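PDB 6VTJ: Non-ribosomal peptide synthetase from Methanobrevibacter ruminantium, which probably carries a nascent peptide on the phosphopantetheine arm of its carrier domain and releases it by reduction in the adjoining reductase domain. Local coordinates for residues Gly34-Phe39 with Thr73-Ala78; Asn38-Gly43 with Asp67-Lys72; Ala226-Phe231 with Glu289-Cys294; Ile343-Lys348 with Glu428-Ile433. One frame throughout, in Å; residues are numbered along the deposited sequence.

Contact 1 (Gly34-Phe39 with Thr73-Ala78); sequences GVEDNF and TPRALA
R75 N donates to V35 O at 2.9 Å, with an N-H...O angle of 152°. This is the one direct hydrogen bond between the two segments. The same carbonyl meets carbon: P74 CD stands 3.2 Å from V35 O. The T73 methyl CG2 packs against two carbonyl oxygens, E36 O and D37 O. T73 CA also makes a CA-H...O contact with D37 O. A water lies between E36 OE2 and T73 OG1, 2.9 Å from the latter. Its modelled distance to E36 is short and doubtful.

In the carrier domain, a small helical bundle, the contact joins the loop after helix 15-28 to the start of helix 74-82. T73 is the N-cap of that helix. Its OG1 lies between the backbone N and the carbonyl carbon (chi1 63°) and accepts from A76 N at 3.2 Å. On the loop side, G34 to D37 form a type I turn, and D37 OD2 accepts from G34 N at 2.9 Å.

The apolar contacts centre on V35. Its CG2 touches P74 CB at 4.1 Å, while P74 also packs on I20, C21 and F24 of helix 15-28. V35 CG1 sits over one face of the R75 guanidinium, toward its rim.

Charge plays a smaller part. E36 OE1 is 4.1 Å from R75 NH1 and well out of the guanidinium plane. R75 NE has its salt bridge with E17.

Contact 2 (Asn38-Gly43 with Asp67-Lys72); sequences NFFEIG and DIFRNK
The loop ahead of helix 46-58 in the carrier domain sets N38, F39 and F40 against I68 and F69 in the last turn of helix 65-70 and K72 just after it. Helix 46-58 begins at S46, probably the serine that carries the phosphopantetheine. The F69 side chain lies about 5 Å from that bound group, and F69 also touches S46.

F40 and F69 form an offset stack, with centroids 4.9 Å apart and planes at 30°. F40 CZ stands over one face of F69, toward the rim. The F40 ring is held from other directions too: F39 CD2 sits over the centre of one face, while I68 O meets the edge in plane, 3.5 Å from F40 CE2. K72 CG comes to that edge as well. I68 CD1 touches F39 CB at 3.7 Å, and the two side chains cross at about a right angle.

N38 makes an Asx turn. Its CG is anti to the backbone N (chi1 -173°) and beside the carbonyl carbon, on the side of the chain that follows. OD1 accepts from F40 N at 2.8 Å, in the carbonyl plane. E41 N reaches the same oxygen from above that plane. The amide also runs beside the K72 chain, which points the same way, and K72 NZ bonds to A226 O in the reductase domain. An alanine at N38 would probably leave F40 N and E41 N without their side-chain acceptor, weaken the turn and uncover part of the K72 chain. The backbones are tied by F39 N, which donates to K72 O at 2.8 Å with a nearly straight N-H...O angle of 169°.

Contact 3 (Ala226-Phe231 with Glu289-Cys294); sequences ADDYIF and ENKYVC
I230 and Y292 are the residues whose CA atoms come nearest, 7.2 Å apart. Each lies in the first turn of a long helix, 229-246 and 291-308. The second helix is capped by N290, whose OD1 accepts from V293 N at 3.1 Å on a lone pair and, weakly, from Y292 N.

K291 carries the polar side of the contact. Its chain bends at chi3 (-126°), which turns CE toward D227 and D228. NZ is modelled above the D227 carbonyl plane, too near D227 O for the detail of this bond to be trusted. NZ also forms a long, weak salt bridge with D228 OD1 at 3.3 Å. A weak bond reaches T225 O.

Both helices belong to the Rossmann-like reductase domain. Y292 opens a Tyr-x-x-x-Lys sequence, the hallmark of short-chain dehydrogenases/reductases, and its side chain is about 6 Å from the bound phosphopantetheine.

Carbon contacts fill the rest. I230 CD1 rests on the base of Y292, 3.8 Å from its CB and near the plane of its ring. The K291 chain crosses F231 at about a right angle, with CD 3.7 Å from F231 CE2. An alanine in place of K291 would probably leave the D228 carboxylate without its ammonium partner and open a gap beside F231. C294 SG meets the F231 ring at its edge, 4.1 Å from CE1, in a sulfur-aromatic contact. C294 also touches T94 and I98 of helix 94-99.

Contact 4 (Ile343-Lys348 with Glu428-Ile433); sequences IKTIKK and ENIQGI
T345 meets the backbone of 429-433 through its hydroxyl. OG1 lies 2.9 Å from N429 O and accepts a weak bond from I433 N at 3.4 Å. A water, modelled very close to OG1, accepts from G432 N at 2.9 Å; its bond to OG1 is less certain. OG1 is anti to the carbonyl carbon (chi1 -76°) and CG2 anti to the backbone N, which sets the hydroxyl against the first turn of helix 431-435 and the methyl against I433. T345 CG2 touches I433 CG2 at 3.8 Å.

G432 makes room for this approach: a CB there would clash, 2.5 Å from T345 OG1.

One turn further along helix 338-349, K348 crosses N429, with K348 CD 3.9 Å from N429 OD1. The N429 amide is held through ND2 by N425 OD1.

The contact joins helix 338-349 of the reductase domain to the short 3-10 turn and helix at 428-435. The longer helix begins at A338, which lines the phosphopantetheine pocket with T336 and N337. The Q431 side chain is about 8 Å from the bound group. On other sides of helix 338-349, I343 packs on helix 396-403, while K344 NZ bonds to Y489 O and K347 NZ to F490 O.

Contacts 1 and 2 both lie in the carrier domain and share N38 and F39. They fasten one loop to two successive helices, 65-70 and 74-82. Contact 1 relies on carbonyls and a helix cap, contact 2 on aromatic rings. Contact 3 lies in the reductase domain and mixes lysine bonds with apolar contacts. It touches contact 2 across the domain boundary, through A226. Contact 4 stands apart and turns on one threonine hydroxyl. Contact 1 is farthest from the centre of the chain, about 29 Å between centres, and contact 3 nearest, about 12 Å. Yet contact 3 alone has exposed touching residues, while more than half of those in contact 4 are buried.

Contact 1 (Gly34-Phe39 with Thr73-Ala78)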
# COMPACT_ATOMS: atom_id res chain seq x y z
N GLY A 34 -4.28 -5.59 33.59
CA GLY A 34 -5.67 -5.93 33.81
C GLY A 34 -6.33 -6.49 32.57
O GLY A 34 -5.77 -6.50 31.48
N VAL A 35 -7.56 -6.98 32.75
CA VAL A 35 -8.26 -7.67 31.66
C VAL A 35 -8.87 -6.70 30.67
O VAL A 35 -9.27 -7.11 29.57
CB VAL A 35 -9.33 -8.61 32.26
CG1 VAL A 35 -10.60 -7.83 32.62
CG2 VAL A 35 -9.62 -9.78 31.31
N GLU A 36 -8.94 -5.42 31.02
CA GLU A 36 -9.42 -4.37 30.14
C GLU A 36 -8.31 -3.44 29.69
O GLU A 36 -8.58 -2.35 29.17
CB GLU A 36 -10.54 -3.59 30.82
CG GLU A 36 -11.59 -4.48 31.44
CD GLU A 36 -12.90 -4.48 30.68
OE1 GLU A 36 -13.91 -4.00 31.24
OE2 GLU A 36 -12.91 -4.97 29.52
N ASP A 37 -7.05 -3.82 29.90
CA ASP A 37 -5.93 -3.04 29.41
C ASP A 37 -5.81 -3.18 27.89
O ASP A 37 -5.72 -4.29 27.36
CB ASP A 37 -4.63 -3.48 30.08
CG ASP A 37 -4.58 -3.11 31.55
OD1 ASP A 37 -5.62 -2.68 32.11
OD2 ASP A 37 -3.49 -3.25 32.15
N ASN A 38 -5.82 -2.05 27.20
CA ASN A 38 -5.63 -2.00 25.76
C ASN A 38 -4.17 -2.30 25.42
O ASN A 38 -3.27 -1.58 25.86
CB ASN A 38 -6.04 -0.61 25.25
CG ASN A 38 -6.04 -0.51 23.73
OD1 ASN A 38 -5.09 -0.93 23.07
ND2 ASN A 38 -7.10 0.08 23.19
N PHE A 39 -3.95 -3.37 24.63
CA PHE A 39 -2.59 -3.74 24.22
C PHE A 39 -1.80 -2.54 23.71
O PHE A 39 -0.63 -2.35 24.07
CB PHE A 39 -2.64 -4.82 23.14
CG PHE A 39 -1.29 -5.31 22.69
CD1 PHE A 39 -0.55 -6.18 23.48
CD2 PHE A 39 -0.76 -4.93 21.46
CE1 PHE A 39 0.69 -6.65 23.06
CE2 PHE A 39 0.49 -5.39 21.04
CZ PHE A 39 1.21 -6.25 21.84
N THR A 73 -8.06 -5.89 24.11
CA THR A 73 -7.90 -6.24 25.52
C THR A 73 -8.00 -7.75 25.73
O THR A 73 -8.60 -8.46 24.91
CB THR A 73 -8.98 -5.55 26.37
OG1 THR A 73 -10.27 -6.02 25.98
CG2 THR A 73 -8.90 -4.02 26.22
N PRO A 74 -7.42 -8.28 26.82
CA PRO A 74 -7.58 -9.72 27.10
C PRO A 74 -9.03 -10.15 27.25
O PRO A 74 -9.38 -11.27 26.87
CB PRO A 74 -6.79 -9.92 28.40
CG PRO A 74 -5.89 -8.73 28.51
CD PRO A 74 -6.64 -7.61 27.88
N ARG A 75 -9.88 -9.28 27.79
CA ARG A 75 -11.31 -9.56 27.89
C ARG A 75 -11.91 -9.83 26.52
O ARG A 75 -12.51 -10.89 26.27
CB ARG A 75 -11.98 -8.39 28.62
CG ARG A 75 -13.51 -8.30 28.70
CD ARG A 75 -14.23 -9.36 29.57
NE ARG A 75 -13.68 -9.62 30.91
CZ ARG A 75 -13.97 -8.94 32.01
NH1 ARG A 75 -14.79 -7.89 31.97
NH2 ARG A 75 -13.42 -9.30 33.17
N ALA A 76 -11.71 -8.89 25.58
CA ALA A 76 -12.21 -9.07 24.22
C ALA A 76 -11.55 -10.26 23.53
O ALA A 76 -12.23 -11.05 22.85
CB ALA A 76 -11.97 -7.79 23.42
N LEU A 77 -10.24 -10.43 23.71
CA LEU A 77 -9.54 -11.55 23.09
C LEU A 77 -10.08 -12.89 23.58
O LEU A 77 -10.13 -13.86 22.83
CB LEU A 77 -8.04 -11.45 23.36
CG LEU A 77 -7.19 -10.88 22.24
CD1 LEU A 77 -5.76 -10.67 22.74
CD2 LEU A 77 -7.21 -11.80 21.01
N ALA A 78 -10.48 -12.95 24.85
CA ALA A 78 -11.02 -14.18 25.40
C ALA A 78 -12.43 -14.44 24.89
O ALA A 78 -12.78 -15.58 24.55
CB ALA A 78 -11.01 -14.13 26.93
O HOH W 1 -12.86 -5.14 27.03

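Contact 2 (Asn38-Gly43 with Asp67-Lys72)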
# COMPACT_ATOMS: atom_id res chain seq x y z
N ASN A 38 -5.82 -2.05 27.20
CA ASN A 38 -5.63 -2.00 25.76
C ASN A 38 -4.17 -2.30 25.42
O ASN A 38 -3.27 -1.58 25.86
CB ASN A 38 -6.04 -0.61 25.25
CG ASN A 38 -6.04 -0.51 23.73
OD1 ASN A 38 -5.09 -0.93 23.07
ND2 ASN A 38 -7.10 0.08 23.19
N PHE A 39 -3.95 -3.37 24.63
CA PHE A 39 -2.59 -3.74 24.22
C PHE A 39 -1.80 -2.54 23.71
O PHE A 39 -0.63 -2.35 24.07
CB PHE A 39 -2.64 -4.82 23.14
CG PHE A 39 -1.29 -5.31 22.69
CD1 PHE A 39 -0.55 -6.18 23.48
CD2 PHE A 39 -0.76 -4.93 21.46
CE1 PHE A 39 0.69 -6.65 23.06
CE2 PHE A 39 0.49 -5.39 21.04
CZ PHE A 39 1.21 -6.25 21.84
N PHE A 40 -2.41 -1.73 22.84
CA PHE A 40 -1.67 -0.63 22.21
C PHE A 40 -1.61 0.61 23.09
O PHE A 40 -0.78 1.48 22.85
CB PHE A 40 -2.28 -0.29 20.85
CG PHE A 40 -2.39 -1.47 19.93
CD1 PHE A 40 -1.31 -1.85 19.15
CD2 PHE A 40 -3.56 -2.21 19.87
CE1 PHE A 40 -1.40 -2.94 18.30
CE2 PHE A 40 -3.66 -3.31 19.04
CZ PHE A 40 -2.57 -3.68 18.25
N GLU A 41 -2.47 0.70 24.12
CA GLU A 41 -2.39 1.82 25.04
C GLU A 41 -1.34 1.61 26.13
O GLU A 41 -0.85 2.59 26.68
CB GLU A 41 -3.75 2.08 25.68
CG GLU A 41 -4.75 2.82 24.80
CD GLU A 41 -6.12 2.93 25.45
N ILE A 42 -0.98 0.36 26.44
CA ILE A 42 -0.12 0.09 27.59
C ILE A 42 1.32 -0.17 27.19
O ILE A 42 2.12 -0.61 28.02
CB ILE A 42 -0.67 -1.07 28.45
CG1 ILE A 42 -0.60 -2.40 27.68
CG2 ILE A 42 -2.10 -0.79 28.89
CD1 ILE A 42 -1.47 -3.49 28.28
N GLY A 43 1.68 0.10 25.93
CA GLY A 43 3.04 -0.07 25.45
C GLY A 43 3.20 -1.08 24.34
O GLY A 43 4.34 -1.36 23.94
N ASP A 67 -6.73 -10.11 14.60
CA ASP A 67 -7.50 -10.32 15.81
C ASP A 67 -7.08 -9.36 16.92
O ASP A 67 -7.93 -8.86 17.66
CB ASP A 67 -7.34 -11.77 16.28
CG ASP A 67 -8.16 -12.73 15.47
OD1 ASP A 67 -9.18 -12.29 14.91
OD2 ASP A 67 -7.80 -13.93 15.40
N ILE A 68 -5.78 -9.08 17.05
CA ILE A 68 -5.36 -8.24 18.17
C ILE A 68 -5.63 -6.76 17.87
O ILE A 68 -5.84 -5.98 18.81
CB ILE A 68 -3.89 -8.53 18.53
CG1 ILE A 68 -3.32 -7.48 19.49
CG2 ILE A 68 -3.03 -8.68 17.31
CD1 ILE A 68 -3.97 -7.48 20.88
N PHE A 69 -5.71 -6.38 16.59
CA PHE A 69 -6.14 -5.02 16.25
C PHE A 69 -7.64 -4.84 16.44
O PHE A 69 -8.08 -3.74 16.80
CB PHE A 69 -5.73 -4.70 14.81
CG PHE A 69 -4.26 -4.51 14.64
CD1 PHE A 69 -3.69 -3.26 14.83
CD2 PHE A 69 -3.44 -5.58 14.33
CE1 PHE A 69 -2.32 -3.07 14.69
CE2 PHE A 69 -2.08 -5.41 14.20
CZ PHE A 69 -1.52 -4.15 14.38
N ARG A 70 -8.44 -5.88 16.20
CA ARG A 70 -9.89 -5.73 16.38
C ARG A 70 -10.32 -5.92 17.83
O ARG A 70 -11.33 -5.36 18.25
CB ARG A 70 -10.64 -6.72 15.48
N ASN A 71 -9.58 -6.71 18.61
CA ASN A 71 -9.91 -7.00 20.01
C ASN A 71 -8.67 -6.69 20.85
O ASN A 71 -7.80 -7.55 21.00
CB ASN A 71 -10.35 -8.45 20.20
CG ASN A 71 -11.22 -8.95 19.06
OD1 ASN A 71 -10.77 -9.71 18.19
ND2 ASN A 71 -12.47 -8.52 19.04
N LYS A 72 -8.60 -5.49 21.41
CA LYS A 72 -7.34 -4.98 21.94
C LYS A 72 -7.07 -5.37 23.38
O LYS A 72 -5.93 -5.19 23.84
CB LYS A 72 -7.30 -3.45 21.80
CG LYS A 72 -7.52 -2.97 20.36
CD LYS A 72 -7.86 -1.48 20.30
CE LYS A 72 -8.19 -1.07 18.87
NZ LYS A 72 -8.37 0.41 18.73

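Contact 3 (Ala226-Phe231 with Glu289-Cys294)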
# COMPACT_ATOMS: atom_id res chain seq x y z
N ALA A 226 -3.91 0.56 14.93
CA ALA A 226 -4.77 0.58 16.11
C ALA A 226 -5.64 1.83 16.22
O ALA A 226 -6.55 1.84 17.05
CB ALA A 226 -3.93 0.44 17.39
N ASP A 227 -5.38 2.87 15.44
CA ASP A 227 -6.25 4.05 15.51
C ASP A 227 -6.66 4.55 14.13
O ASP A 227 -6.50 3.85 13.13
CB ASP A 227 -5.58 5.18 16.30
CG ASP A 227 -4.16 5.45 15.85
OD1 ASP A 227 -3.89 5.45 14.63
OD2 ASP A 227 -3.32 5.70 16.74
N ASP A 228 -7.19 5.77 14.05
CA ASP A 228 -7.82 6.24 12.83
C ASP A 228 -7.01 7.31 12.11
O ASP A 228 -7.55 8.01 11.24
CB ASP A 228 -9.23 6.74 13.13
CG ASP A 228 -10.21 5.59 13.31
OD1 ASP A 228 -9.74 4.43 13.26
OD2 ASP A 228 -11.42 5.84 13.48
N TYR A 229 -5.73 7.46 12.43
CA TYR A 229 -4.91 8.43 11.72
C TYR A 229 -4.79 8.06 10.24
O TYR A 229 -4.69 8.95 9.38
CB TYR A 229 -3.54 8.52 12.38
CG TYR A 229 -2.63 9.57 11.78
CD1 TYR A 229 -2.94 10.92 11.88
CD2 TYR A 229 -1.46 9.21 11.12
CE1 TYR A 229 -2.11 11.89 11.33
CE2 TYR A 229 -0.61 10.17 10.57
CZ TYR A 229 -0.94 11.51 10.67
OH TYR A 229 -0.09 12.47 10.11
N ILE A 230 -4.82 6.75 9.94
CA ILE A 230 -4.75 6.29 8.56
C ILE A 230 -5.85 6.93 7.72
O ILE A 230 -5.63 7.27 6.55
CB ILE A 230 -4.81 4.75 8.50
CG1 ILE A 230 -4.68 4.28 7.03
CG2 ILE A 230 -6.09 4.23 9.13
CD1 ILE A 230 -4.31 2.80 6.86
N PHE A 231 -7.03 7.14 8.32
CA PHE A 231 -8.11 7.80 7.60
C PHE A 231 -7.86 9.30 7.47
O PHE A 231 -8.37 9.93 6.53
CB PHE A 231 -9.44 7.56 8.31
CG PHE A 231 -9.91 6.13 8.25
CD1 PHE A 231 -10.42 5.59 7.08
CD2 PHE A 231 -9.88 5.34 9.38
CE1 PHE A 231 -10.87 4.26 7.04
CE2 PHE A 231 -10.31 4.03 9.35
CZ PHE A 231 -10.81 3.49 8.18
N GLU A 289 -13.21 -4.61 4.89
CA GLU A 289 -13.06 -4.52 6.34
C GLU A 289 -11.69 -3.97 6.73
O GLU A 289 -11.58 -3.22 7.71
CB GLU A 289 -13.30 -5.89 6.98
CG GLU A 289 -14.57 -5.98 7.83
N ASN A 290 -10.66 -4.33 5.97
CA ASN A 290 -9.31 -3.87 6.26
C ASN A 290 -9.22 -2.35 6.16
O ASN A 290 -9.77 -1.73 5.24
CB ASN A 290 -8.33 -4.51 5.28
CG ASN A 290 -6.93 -4.02 5.48
OD1 ASN A 290 -6.54 -2.98 4.95
ND2 ASN A 290 -6.17 -4.73 6.30
N LYS A 291 -8.53 -1.73 7.12
CA LYS A 291 -8.58 -0.28 7.24
C LYS A 291 -7.86 0.43 6.09
O LYS A 291 -8.27 1.51 5.66
CB LYS A 291 -7.96 0.15 8.56
CG LYS A 291 -8.93 0.39 9.68
CD LYS A 291 -8.28 1.31 10.70
CE LYS A 291 -8.33 0.70 12.10
NZ LYS A 291 -7.86 1.71 13.09
N TYR A 292 -6.78 -0.16 5.58
CA TYR A 292 -6.03 0.50 4.52
C TYR A 292 -6.79 0.43 3.21
O TYR A 292 -6.94 1.44 2.51
CB TYR A 292 -4.65 -0.12 4.40
CG TYR A 292 -3.96 0.29 3.13
CD1 TYR A 292 -3.45 1.57 3.00
CD2 TYR A 292 -3.83 -0.59 2.06
CE1 TYR A 292 -2.82 1.97 1.84
CE2 TYR A 292 -3.21 -0.20 0.90
CZ TYR A 292 -2.71 1.08 0.80
OH TYR A 292 -2.09 1.50 -0.34
N VAL A 293 -7.28 -0.76 2.87
CA VAL A 293 -8.10 -0.90 1.67
C VAL A 293 -9.33 -0.01 1.76
O VAL A 293 -9.73 0.63 0.77
CB VAL A 293 -8.49 -2.38 1.47
CG1 VAL A 293 -9.32 -2.52 0.18
CG2 VAL A 293 -7.25 -3.25 1.43
N CYS A 294 -9.94 0.07 2.94
CA CYS A 294 -11.14 0.88 3.11
C CYS A 294 -10.84 2.36 2.90
O CYS A 294 -11.59 3.05 2.20
CB CYS A 294 -11.76 0.64 4.49
SG CYS A 294 -13.17 1.69 4.83

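Contact 4 (Ile343-Lys348 with Glu428-Ile433)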
# COMPACT_ATOMS: atom_id res chain seq x y z
N ILE A 343 8.59 -13.35 1.98
CA ILE A 343 9.74 -14.01 1.37
C ILE A 343 10.84 -14.32 2.40
O ILE A 343 11.52 -15.35 2.33
CB ILE A 343 10.31 -13.14 0.23
CG1 ILE A 343 9.24 -12.82 -0.82
CG2 ILE A 343 11.49 -13.82 -0.41
CD1 ILE A 343 8.82 -14.01 -1.60
N LYS A 344 11.06 -13.40 3.35
CA LYS A 344 12.06 -13.64 4.38
C LYS A 344 11.69 -14.85 5.22
O LYS A 344 12.55 -15.67 5.57
CB LYS A 344 12.20 -12.42 5.30
CG LYS A 344 13.47 -12.40 6.12
CD LYS A 344 13.34 -11.53 7.37
CE LYS A 344 13.91 -10.16 7.14
NZ LYS A 344 14.93 -9.78 8.15
N THR A 345 10.41 -14.97 5.57
CA THR A 345 9.99 -16.13 6.35
C THR A 345 10.22 -17.41 5.56
O THR A 345 10.71 -18.41 6.10
CB THR A 345 8.53 -16.01 6.76
OG1 THR A 345 8.42 -15.09 7.84
CG2 THR A 345 8.00 -17.36 7.22
N ILE A 346 9.89 -17.39 4.26
CA ILE A 346 10.10 -18.58 3.44
C ILE A 346 11.58 -18.96 3.46
O ILE A 346 11.95 -20.14 3.57
CB ILE A 346 9.58 -18.37 2.01
CG1 ILE A 346 8.07 -18.52 1.95
CG2 ILE A 346 10.21 -19.34 1.06
CD1 ILE A 346 7.47 -18.04 0.63
N LYS A 347 12.45 -17.95 3.40
CA LYS A 347 13.88 -18.23 3.45
C LYS A 347 14.29 -18.81 4.81
O LYS A 347 15.06 -19.77 4.87
CB LYS A 347 14.67 -16.96 3.13
CG LYS A 347 16.18 -17.15 3.06
CD LYS A 347 16.82 -16.83 4.42
CE LYS A 347 18.31 -17.15 4.46
NZ LYS A 347 18.87 -16.91 5.82
N LYS A 348 13.76 -18.25 5.90
CA LYS A 348 14.16 -18.71 7.23
C LYS A 348 13.73 -20.16 7.45
O LYS A 348 14.53 -20.99 7.90
CB LYS A 348 13.58 -17.81 8.32
CG LYS A 348 14.09 -16.36 8.35
CD LYS A 348 15.49 -16.25 8.93
CE LYS A 348 15.87 -14.80 9.19
NZ LYS A 348 14.85 -14.09 10.02
N GLU A 428 10.58 -16.03 15.93
CA GLU A 428 10.70 -14.82 15.10
C GLU A 428 10.66 -15.16 13.62
O GLU A 428 10.24 -14.32 12.81
CB GLU A 428 12.00 -14.08 15.43
CG GLU A 428 13.23 -14.98 15.43
CD GLU A 428 14.54 -14.22 15.60
OE2 GLU A 428 15.61 -14.75 15.19
N ASN A 429 11.07 -16.38 13.26
CA ASN A 429 11.19 -16.79 11.87
C ASN A 429 9.89 -16.63 11.09
O ASN A 429 9.93 -16.45 9.87
CB ASN A 429 11.66 -18.23 11.79
CG ASN A 429 13.09 -18.41 12.18
OD1 ASN A 429 13.85 -17.44 12.27
ND2 ASN A 429 13.49 -19.65 12.43
N ILE A 430 8.73 -16.75 11.75
CA ILE A 430 7.46 -16.66 11.03
C ILE A 430 6.80 -15.30 11.19
O ILE A 430 5.66 -15.10 10.72
CB ILE A 430 6.50 -17.79 11.44
CG1 ILE A 430 6.08 -17.63 12.91
CG2 ILE A 430 7.13 -19.16 11.14
CD1 ILE A 430 4.95 -18.57 13.33
N GLN A 431 7.50 -14.34 11.81
CA GLN A 431 6.98 -12.99 11.96
C GLN A 431 6.42 -12.47 10.64
O GLN A 431 5.29 -11.97 10.58
CB GLN A 431 8.09 -12.07 12.47
CG GLN A 431 7.72 -10.58 12.44
CD GLN A 431 8.66 -9.75 13.29
OE1 GLN A 431 8.91 -10.07 14.45
NE2 GLN A 431 9.21 -8.69 12.71
N GLY A 432 7.20 -12.62 9.56
CA GLY A 432 6.80 -12.23 8.23
C GLY A 432 5.39 -12.67 7.94
O GLY A 432 4.48 -11.83 7.88
N ILE A 433 5.17 -13.99 7.88
CA ILE A 433 3.85 -14.42 7.45
C ILE A 433 2.82 -14.05 8.50
O ILE A 433 1.65 -13.80 8.17
CB ILE A 433 3.83 -15.93 7.12
CG1 ILE A 433 4.34 -16.75 8.30
CG2 ILE A 433 4.65 -16.21 5.89
CD1 ILE A 433 4.17 -18.23 8.08
O HOH W 2 9.86 -13.34 8.79